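PDB 3HSI: phosphatidylserine synthase from Haemophilus influenzae, which belongs to the phospholipase D superfamily and contains a PLD-like domain. Local coordinates for residues Asn17-Ala26 with Ser236-Ser247; Gln261-Gln269 with Thr286-Leu294. All coordinates share one frame; numbering follows the deposited sequence. Where two conformers were deposited one is given.

Contact 1: residues Asn17-Ala26 with Ser236-Ser247; sequences NNLPFLALQA and SAVKLPNVLSVS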
loop_
_atom_site.group_PDB
_atom_site.type_symbol
_atom_site.label_atom_id
_atom_site.label_comp_id
_atom_site.label_asym_id
_atom_site.label_seq_id
_atom_site.Cartn_x
_atom_site.Cartn_y
_atom_site.Cartn_z
ATOM N N ASN C 17 -24.466 1.701 19.596
ATOM C CA ASN C 17 -25.230 1.185 20.739
ATOM C C ASN C 17 -24.649 -0.132 21.292
ATOM O O ASN C 17 -24.761 -0.426 22.500
ATOM C CB ASN C 17 -26.714 1.003 20.373
ATOM C CG ASN C 17 -27.455 2.334 20.171
ATOM O OD1 ASN C 17 -27.105 3.372 20.748
ATOM N ND2 ASN C 17 -28.501 2.295 19.352
ATOM N N ASN C 18 -24.030 -0.912 20.398
ATOM C CA ASN C 18 -23.496 -2.220 20.752
ATOM C C ASN C 18 -22.106 -2.152 21.404
ATOM O O ASN C 18 -21.638 -3.144 21.931
ATOM C CB ASN C 18 -23.495 -3.157 19.526
ATOM C CG ASN C 18 -24.808 -3.934 19.366
ATOM O OD1 ASN C 18 -25.526 -4.181 20.345
ATOM N ND2 ASN C 18 -25.118 -4.339 18.128
ATOM N N LEU C 19 -21.446 -0.991 21.391
ATOM C CA LEU C 19 -20.149 -0.856 22.088
ATOM C C LEU C 19 -20.231 -1.110 23.594
ATOM O O LEU C 19 -21.192 -0.700 24.235
ATOM C CB LEU C 19 -19.517 0.529 21.842
ATOM C CG LEU C 19 -19.124 0.740 20.370
ATOM C CD1 LEU C 19 -18.552 2.119 20.167
ATOM C CD2 LEU C 19 -18.107 -0.330 19.911
ATOM N N PRO C 20 -19.222 -1.801 24.155
ATOM C CA PRO C 20 -19.135 -1.956 25.603
ATOM C C PRO C 20 -18.413 -0.755 26.215
ATOM O O PRO C 20 -17.501 -0.202 25.599
ATOM C CB PRO C 20 -18.287 -3.231 25.768
ATOM C CG PRO C 20 -17.336 -3.215 24.592
ATOM C CD PRO C 20 -18.159 -2.572 23.442
ATOM N N PHE C 21 -18.832 -0.347 27.401
ATOM C CA PHE C 21 -18.356 0.889 27.975
ATOM C C PHE C 21 -18.109 0.665 29.437
ATOM O O PHE C 21 -18.868 -0.025 30.083
ATOM C CB PHE C 21 -19.407 1.991 27.856
ATOM C CG PHE C 21 -19.345 2.738 26.572
ATOM C CD1 PHE C 21 -18.394 3.752 26.391
ATOM C CD2 PHE C 21 -20.250 2.441 25.540
ATOM C CE1 PHE C 21 -18.309 4.442 25.163
ATOM C CE2 PHE C 21 -20.201 3.139 24.317
ATOM C CZ PHE C 21 -19.221 4.144 24.125
ATOM N N LEU C 22 -17.047 1.272 29.936
ATOM C CA LEU C 22 -16.672 1.181 31.328
ATOM C C LEU C 22 -16.935 2.534 31.998
ATOM O O LEU C 22 -16.533 3.594 31.489
ATOM C CB LEU C 22 -15.191 0.806 31.377
ATOM C CG LEU C 22 -14.330 1.026 32.612
ATOM C CD1 LEU C 22 -14.775 0.175 33.813
ATOM C CD2 LEU C 22 -12.871 0.699 32.217
ATOM N N ALA C 23 -17.604 2.488 33.137
ATOM C CA ALA C 23 -18.022 3.686 33.864
ATOM C C ALA C 23 -16.838 4.497 34.362
ATOM O O ALA C 23 -15.849 3.949 34.836
ATOM C CB ALA C 23 -18.957 3.313 35.012
ATOM N N LEU C 24 -16.932 5.807 34.242
ATOM C CA LEU C 24 -15.805 6.683 34.521
ATOM C C LEU C 24 -16.289 7.892 35.308
ATOM O O LEU C 24 -17.139 8.622 34.816
ATOM C CB LEU C 24 -15.293 7.169 33.176
ATOM C CG LEU C 24 -13.856 7.207 32.714
ATOM C CD1 LEU C 24 -13.919 7.867 31.355
ATOM C CD2 LEU C 24 -13.022 8.036 33.639
ATOM N N GLN C 25 -15.789 8.138 36.516
ATOM C CA GLN C 25 -16.185 9.379 37.190
ATOM C C GLN C 25 -15.529 10.588 36.541
ATOM O O GLN C 25 -14.434 10.479 35.969
ATOM C CB GLN C 25 -15.956 9.293 38.687
ATOM C CG GLN C 25 -16.519 7.999 39.225
ATOM C CD GLN C 25 -17.172 8.180 40.536
ATOM O OE1 GLN C 25 -16.554 8.692 41.474
ATOM N NE2 GLN C 25 -18.444 7.771 40.638
ATOM N N ALA C 26 -16.221 11.723 36.573
ATOM C CA ALA C 26 -15.739 12.951 35.929
ATOM C C ALA C 26 -14.435 13.436 36.562
ATOM O O ALA C 26 -13.540 13.972 35.881
ATOM C CB ALA C 26 -16.822 14.057 35.991
ATOM N N SER C 236 -15.910 -4.985 33.437
ATOM C CA SER C 236 -17.232 -4.603 33.937
ATOM C C SER C 236 -18.022 -3.671 33.001
ATOM O O SER C 236 -18.760 -2.786 33.462
ATOM C CB SER C 236 -17.193 -4.125 35.419
ATOM O OG SER C 236 -16.404 -2.953 35.602
ATOM N N ALA C 237 -17.892 -3.930 31.689
ATOM C CA ALA C 237 -18.528 -3.139 30.624
ATOM C C ALA C 237 -20.014 -3.448 30.394
ATOM O O ALA C 237 -20.444 -4.614 30.391
ATOM C CB ALA C 237 -17.764 -3.294 29.328
ATOM N N VAL C 238 -20.784 -2.386 30.187
ATOM C CA VAL C 238 -22.184 -2.509 29.800
ATOM C C VAL C 238 -22.429 -1.781 28.477
ATOM O O VAL C 238 -21.655 -0.906 28.088
ATOM C CB VAL C 238 -23.150 -1.960 30.895
ATOM C CG1 VAL C 238 -22.974 -2.714 32.247
ATOM C CG2 VAL C 238 -22.999 -0.432 31.073
ATOM N N LYS C 239 -23.496 -2.160 27.787
ATOM C CA LYS C 239 -23.987 -1.393 26.649
ATOM C C LYS C 239 -24.913 -0.262 27.130
ATOM O O LYS C 239 -25.569 -0.390 28.165
ATOM C CB LYS C 239 -24.718 -2.309 25.685
ATOM C CG LYS C 239 -23.792 -3.178 24.871
ATOM C CD LYS C 239 -24.607 -4.207 24.153
ATOM C CE LYS C 239 -23.765 -5.295 23.531
ATOM N NZ LYS C 239 -24.767 -6.185 22.868
ATOM N N LEU C 240 -24.917 0.850 26.394
ATOM C CA LEU C 240 -25.745 2.031 26.718
ATOM C C LEU C 240 -25.815 2.381 28.211
ATOM O O LEU C 240 -26.902 2.415 28.790
ATOM C CB LEU C 240 -27.160 1.886 26.139
ATOM C CG LEU C 240 -27.235 1.896 24.601
ATOM C CD1 LEU C 240 -28.676 1.742 24.143
ATOM C CD2 LEU C 240 -26.649 3.166 24.012
ATOM N N PRO C 241 -24.660 2.657 28.835
ATOM C CA PRO C 241 -24.759 3.042 30.240
ATOM C C PRO C 241 -25.420 4.412 30.344
ATOM O O PRO C 241 -25.554 5.128 29.347
ATOM C CB PRO C 241 -23.309 3.122 30.679
ATOM C CG PRO C 241 -22.590 3.558 29.450
ATOM C CD PRO C 241 -23.299 2.860 28.304
ATOM N N ASN C 242 -25.850 4.763 31.540
ATOM C CA ASN C 242 -26.519 6.028 31.735
ATOM C C ASN C 242 -25.574 6.995 32.461
ATOM O O ASN C 242 -26.004 7.892 33.180
ATOM C CB ASN C 242 -27.824 5.816 32.527
ATOM C CG ASN C 242 -28.641 7.101 32.638
ATOM O OD1 ASN C 242 -28.520 7.993 31.780
ATOM N ND2 ASN C 242 -29.459 7.224 33.703
ATOM N N VAL C 243 -24.278 6.781 32.287
ATOM C CA VAL C 243 -23.277 7.491 33.075
ATOM C C VAL C 243 -22.080 7.664 32.170
ATOM O O VAL C 243 -21.892 6.875 31.224
ATOM C CB VAL C 243 -22.917 6.713 34.402
ATOM C CG1 VAL C 243 -22.037 5.489 34.128
ATOM C CG2 VAL C 243 -22.225 7.628 35.393
ATOM N N LEU C 244 -21.298 8.708 32.436
ATOM C CA LEU C 244 -20.042 8.970 31.737
ATOM C C LEU C 244 -19.180 7.691 31.671
ATOM O O LEU C 244 -18.995 7.013 32.693
ATOM C CB LEU C 244 -19.287 10.064 32.496
ATOM C CG LEU C 244 -17.866 10.403 32.009
ATOM C CD1 LEU C 244 -17.865 10.910 30.538
ATOM C CD2 LEU C 244 -17.262 11.411 32.949
ATOM N N SER C 245 -18.636 7.391 30.493
ATOM C CA SER C 245 -18.051 6.068 30.194
ATOM C C SER C 245 -16.978 6.083 29.092
ATOM O O SER C 245 -16.948 6.975 28.270
ATOM C CB SER C 245 -19.172 5.121 29.708
ATOM O OG SER C 245 -19.840 4.639 30.814
ATOM N N VAL C 246 -16.148 5.049 29.064
ATOM C CA VAL C 246 -15.027 4.988 28.153
ATOM C C VAL C 246 -14.963 3.612 27.483
ATOM O O VAL C 246 -15.207 2.594 28.121
ATOM C CB VAL C 246 -13.664 5.395 28.852
ATOM C CG1 VAL C 246 -13.220 4.349 29.912
ATOM C CG2 VAL C 246 -12.572 5.597 27.811
ATOM N N SER C 247 -14.718 3.607 26.171
ATOM C CA SER C 247 -14.544 2.355 25.415
ATOM C C SER C 247 -13.238 2.360 24.599
ATOM O O SER C 247 -13.103 3.169 23.680
ATOM C CB SER C 247 -15.737 2.134 24.479
ATOM O OG SER C 247 -15.755 0.810 23.936
HETATM O O HOH W 1 -23.335 0.961 23.960
#
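Phe21 lays one face of its ring over the CB of Ser247, which sits 3.9 Å from the ring centroid and is displaced toward the rim on the CD1-CE1 side, a CH-pi contact. With CG anti to the carbonyl carbon (chi1 -87°), the ring swings over Ser247. The CB of Phe21 packs separately against the CB of Ser245 and the ring of Pro241. Beyond the segments, Tyr398 and Leu396 of strand 391-398 also pack on the phenyl group. The hydroxyl of Ser247 reaches the residue before Phe21: its OG donates to Pro20 O at 2.6 Å, nearly in line with the C=O bond. Backbone bonds carry the middle. Leu22 and Val246 form an antiparallel hydrogen-bonded pair, with Leu22 N to Val246 O at 2.9 Å and an N-H...O angle of 170°, while Phe21 exchanges two bonds with Val238, so residues 20-23 run between Val238 and strand residues 245-247. Further along, Leu24 reaches over Val246 with CD1, 3.5 Å from Val246 CB, and the CD2 of Leu244 lies against Ala26. At the helix end a water lies within bonding distance of Asn17 O and Leu19 O and accepts from Leu240 N. Alongside it the extended chain of Lys239 runs past Asn18 O, and its NZ makes only a weak bond to Asn18 OD1 at 3.3 Å. The result is a short strand, 22-23, added antiparallel to strand 245-252, which bonds on its other side to strand 391-398, in a mixed beta sheet.

Contact 2: residues Gln261-Gln269 with Thr286-Leu294; sequences QVIEDLFLQ and TLQHKIATL
Lys290 comes off its helix toward Phe267, with CB 4.0 Å from Phe267 CB. From there the chain turns along the neighbouring helix: CG passes the CD2 of Leu268, CD lies 3.7 Å from Glu264 O, and CE fits between Glu264 CB and Leu268 CG, at 3.8 Å from each. A bend at the last torsion (chi4 70°) then swings NZ back to its own helix, where it donates to Thr286 OG1 at 2.8 Å. Its approach to Glu264 OE1 is too long for a salt bridge; that carboxylate is held instead by Arg216 of the second subunit and by Trp387. Phe267, whose CB meets that of Lys290, sets its ring between the helices and also touches Ile276 of strand 273-277. Leu287 puts CD2 over one face, 4.0 Å from the centroid and 13° off the normal, while its CD1 reaches CZ and also the CG2 of Ile263. Farther down, both methyls of Leu294 close on Phe267 O. The two helix segments run nearly parallel, 14° apart with axes 9.8 Å from each other, as expected for helices on one face of an alpha/beta sheet. No hydrogen bond crosses between them, so the pairing rests on hydrophobic packing, with the lysine's methylenes serving as part of the apolar surface and its ammonium probably adding only a diffuse attraction to Glu264.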
loop_
_atom_site.group_PDB
_atom_site.type_symbol
_atom_site.label_atom_id
_atom_site.label_comp_id
_atom_site.label_asym_id
_atom_site.label_seq_id
_atom_site.Cartn_x
_atom_site.Cartn_y
_atom_site.Cartn_z
ATOM N N GLN C 261 -14.281 1.862 11.748
ATOM C CA GLN C 261 -15.732 1.665 11.715
ATOM C C GLN C 261 -16.421 2.597 12.712
ATOM O O GLN C 261 -17.415 3.223 12.373
ATOM C CB GLN C 261 -16.102 0.194 11.998
ATOM C CG GLN C 261 -16.167 -0.675 10.754
ATOM C CD GLN C 261 -15.921 -2.177 11.036
ATOM O OE1 GLN C 261 -16.106 -2.658 12.164
ATOM N NE2 GLN C 261 -15.480 -2.910 10.007
ATOM N N VAL C 262 -15.882 2.706 13.931
ATOM C CA VAL C 262 -16.423 3.646 14.912
ATOM C C VAL C 262 -16.361 5.116 14.471
ATOM O O VAL C 262 -17.341 5.848 14.553
ATOM C CB VAL C 262 -15.789 3.440 16.325
ATOM C CG1 VAL C 262 -16.088 4.628 17.232
ATOM C CG2 VAL C 262 -16.325 2.139 16.949
ATOM N N ILE C 263 -15.223 5.561 13.973
ATOM C CA ILE C 263 -15.148 6.922 13.429
ATOM C C ILE C 263 -16.184 7.188 12.301
ATOM O O ILE C 263 -16.938 8.195 12.330
ATOM C CB ILE C 263 -13.686 7.246 12.997
ATOM C CG1 ILE C 263 -12.767 7.122 14.232
ATOM C CG2 ILE C 263 -13.603 8.624 12.309
ATOM C CD1 ILE C 263 -11.229 6.962 13.935
ATOM N N GLU C 264 -16.248 6.280 11.327
ATOM C CA GLU C 264 -17.209 6.419 10.236
ATOM C C GLU C 264 -18.619 6.509 10.804
ATOM O O GLU C 264 -19.409 7.341 10.379
ATOM C CB GLU C 264 -17.097 5.255 9.228
ATOM C CG GLU C 264 -15.704 5.185 8.567
ATOM C CD GLU C 264 -15.525 4.018 7.599
ATOM O OE1 GLU C 264 -16.543 3.414 7.217
ATOM O OE2 GLU C 264 -14.365 3.706 7.209
ATOM N N ASP C 265 -18.921 5.671 11.785
ATOM C CA ASP C 265 -20.243 5.678 12.388
ATOM C C ASP C 265 -20.518 6.918 13.258
ATOM O O ASP C 265 -21.657 7.371 13.347
ATOM C CB ASP C 265 -20.490 4.374 13.178
ATOM C CG ASP C 265 -20.611 3.140 12.252
ATOM O OD1 ASP C 265 -20.817 3.317 11.014
ATOM O OD2 ASP C 265 -20.507 1.993 12.746
ATOM N N LEU C 266 -19.485 7.440 13.904
ATOM C CA LEU C 266 -19.601 8.683 14.654
ATOM C C LEU C 266 -20.023 9.820 13.703
ATOM O O LEU C 266 -20.958 10.549 13.989
ATOM C CB LEU C 266 -18.308 8.996 15.420
ATOM C CG LEU C 266 -17.978 8.222 16.721
ATOM C CD1 LEU C 266 -16.554 8.548 17.217
ATOM C CD2 LEU C 266 -18.960 8.578 17.840
ATOM N N PHE C 267 -19.387 9.910 12.543
ATOM C CA PHE C 267 -19.683 10.940 11.532
ATOM C C PHE C 267 -21.095 10.783 10.976
ATOM O O PHE C 267 -21.762 11.771 10.682
ATOM C CB PHE C 267 -18.723 10.838 10.352
ATOM C CG PHE C 267 -17.406 11.552 10.538
ATOM C CD1 PHE C 267 -16.905 12.376 9.527
ATOM C CD2 PHE C 267 -16.642 11.368 11.676
ATOM C CE1 PHE C 267 -15.679 13.017 9.682
ATOM C CE2 PHE C 267 -15.406 12.006 11.832
ATOM C CZ PHE C 267 -14.930 12.827 10.832
ATOM N N LEU C 268 -21.546 9.545 10.796
ATOM C CA LEU C 268 -22.908 9.334 10.308
ATOM C C LEU C 268 -23.956 9.651 11.333
ATOM O O LEU C 268 -25.086 9.889 10.967
ATOM C CB LEU C 268 -23.119 7.891 9.874
ATOM C CG LEU C 268 -22.446 7.490 8.579
ATOM C CD1 LEU C 268 -22.403 5.997 8.531
ATOM C CD2 LEU C 268 -23.220 8.074 7.421
ATOM N N GLN C 269 -23.602 9.594 12.616
ATOM C CA GLN C 269 -24.570 9.748 13.689
ATOM C C GLN C 269 -24.587 11.117 14.335
ATOM O O GLN C 269 -25.155 11.275 15.406
ATOM C CB GLN C 269 -24.333 8.686 14.786
ATOM C CG GLN C 269 -24.963 7.332 14.430
ATOM C CD GLN C 269 -26.474 7.415 14.441
ATOM O OE1 GLN C 269 -27.072 7.736 15.469
ATOM N NE2 GLN C 269 -27.102 7.141 13.292
ATOM N N THR C 286 -13.782 8.441 2.263
ATOM C CA THR C 286 -14.986 8.042 2.999
ATOM C C THR C 286 -15.400 9.128 4.008
ATOM O O THR C 286 -16.575 9.327 4.218
ATOM C CB THR C 286 -14.848 6.647 3.728
ATOM O OG1 THR C 286 -16.086 6.320 4.390
ATOM C CG2 THR C 286 -13.717 6.651 4.802
ATOM N N LEU C 287 -14.441 9.822 4.617
ATOM C CA LEU C 287 -14.777 10.834 5.615
ATOM C C LEU C 287 -15.181 12.132 4.934
ATOM O O LEU C 287 -16.022 12.891 5.452
ATOM C CB LEU C 287 -13.620 11.059 6.602
ATOM C CG LEU C 287 -13.420 9.964 7.664
ATOM C CD1 LEU C 287 -12.579 10.491 8.808
ATOM C CD2 LEU C 287 -14.733 9.386 8.215
ATOM N N GLN C 288 -14.627 12.365 3.746
ATOM C CA GLN C 288 -14.973 13.547 2.990
ATOM C C GLN C 288 -16.444 13.470 2.553
ATOM O O GLN C 288 -17.209 14.440 2.697
ATOM C CB GLN C 288 -14.060 13.691 1.777
ATOM C CG GLN C 288 -12.582 14.031 2.071
ATOM C CD GLN C 288 -11.767 14.057 0.766
ATOM O OE1 GLN C 288 -12.181 14.685 -0.222
ATOM N NE2 GLN C 288 -10.636 13.349 0.745
ATOM N N HIS C 289 -16.836 12.310 2.040
ATOM C CA HIS C 289 -18.217 12.059 1.688
ATOM C C HIS C 289 -19.147 12.251 2.895
ATOM O O HIS C 289 -20.224 12.816 2.774
ATOM C CB HIS C 289 -18.366 10.637 1.162
ATOM C CG HIS C 289 -17.521 10.325 -0.047
ATOM N ND1 HIS C 289 -17.341 11.210 -1.096
ATOM C CD2 HIS C 289 -16.847 9.194 -0.393
ATOM C CE1 HIS C 289 -16.592 10.639 -2.032
ATOM N NE2 HIS C 289 -16.274 9.419 -1.627
ATOM N N LYS C 290 -18.748 11.774 4.068
ATOM C CA LYS C 290 -19.648 11.887 5.216
ATOM C C LYS C 290 -19.821 13.329 5.696
ATOM O O LYS C 290 -20.891 13.710 6.154
ATOM C CB LYS C 290 -19.235 10.923 6.338
ATOM C CG LYS C 290 -19.606 9.474 6.012
ATOM C CD LYS C 290 -18.792 8.509 6.871
ATOM C CE LYS C 290 -19.210 7.083 6.622
ATOM N NZ LYS C 290 -18.763 6.679 5.250
ATOM N N ILE C 291 -18.763 14.125 5.579
ATOM C CA ILE C 291 -18.837 15.573 5.830
ATOM C C ILE C 291 -19.815 16.243 4.877
ATOM O O ILE C 291 -20.637 17.069 5.285
ATOM C CB ILE C 291 -17.469 16.259 5.638
ATOM C CG1 ILE C 291 -16.479 15.774 6.690
ATOM C CG2 ILE C 291 -17.628 17.783 5.703
ATOM C CD1 ILE C 291 -17.004 15.918 8.074
ATOM N N ALA C 292 -19.724 15.880 3.600
ATOM C CA ALA C 292 -20.594 16.472 2.573
ATOM C C ALA C 292 -22.064 16.181 2.878
ATOM O O ALA C 292 -22.940 17.048 2.679
ATOM C CB ALA C 292 -20.222 15.965 1.182
ATOM N N THR C 293 -22.342 14.988 3.391
ATOM C CA THR C 293 -23.734 14.626 3.733
ATOM C C THR C 293 -24.250 15.454 4.894
ATOM O O THR C 293 -25.384 15.939 4.846
ATOM C CB THR C 293 -23.858 13.126 4.111
ATOM O OG1 THR C 293 -23.379 12.335 3.029
ATOM C CG2 THR C 293 -25.315 12.756 4.414
ATOM N N LEU C 294 -23.412 15.579 5.932
ATOM C CA LEU C 294 -23.721 16.386 7.097
ATOM C C LEU C 294 -24.038 17.804 6.677
ATOM O O LEU C 294 -25.038 18.347 7.097
ATOM C CB LEU C 294 -22.585 16.380 8.113
ATOM C CG LEU C 294 -22.317 15.010 8.751
ATOM C CD1 LEU C 294 -21.138 15.089 9.665
ATOM C CD2 LEU C 294 -23.622 14.438 9.492
#

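In the fold
Contact 1 lies nearer the molecular surface, with as many exposed as buried residues, and is tied mainly by backbone pairing plus a water. Contact 2 is a buried seam between helices, where apolar side chains do the work that main-chain atoms do in contact 1. Both involve the ten-stranded mixed sheet: contact 1 adds a strand beside 245-252, and helix 258-268, next in the chain and the first helix of contact 2, packs on that same sheet. Their centres lie about 22 Å apart, yet Leu19 CD1 meets Val262 CG2 at 3.9 Å. The second subunit comes up against contact 2, whereas no other chain of the assembly touches contact 1.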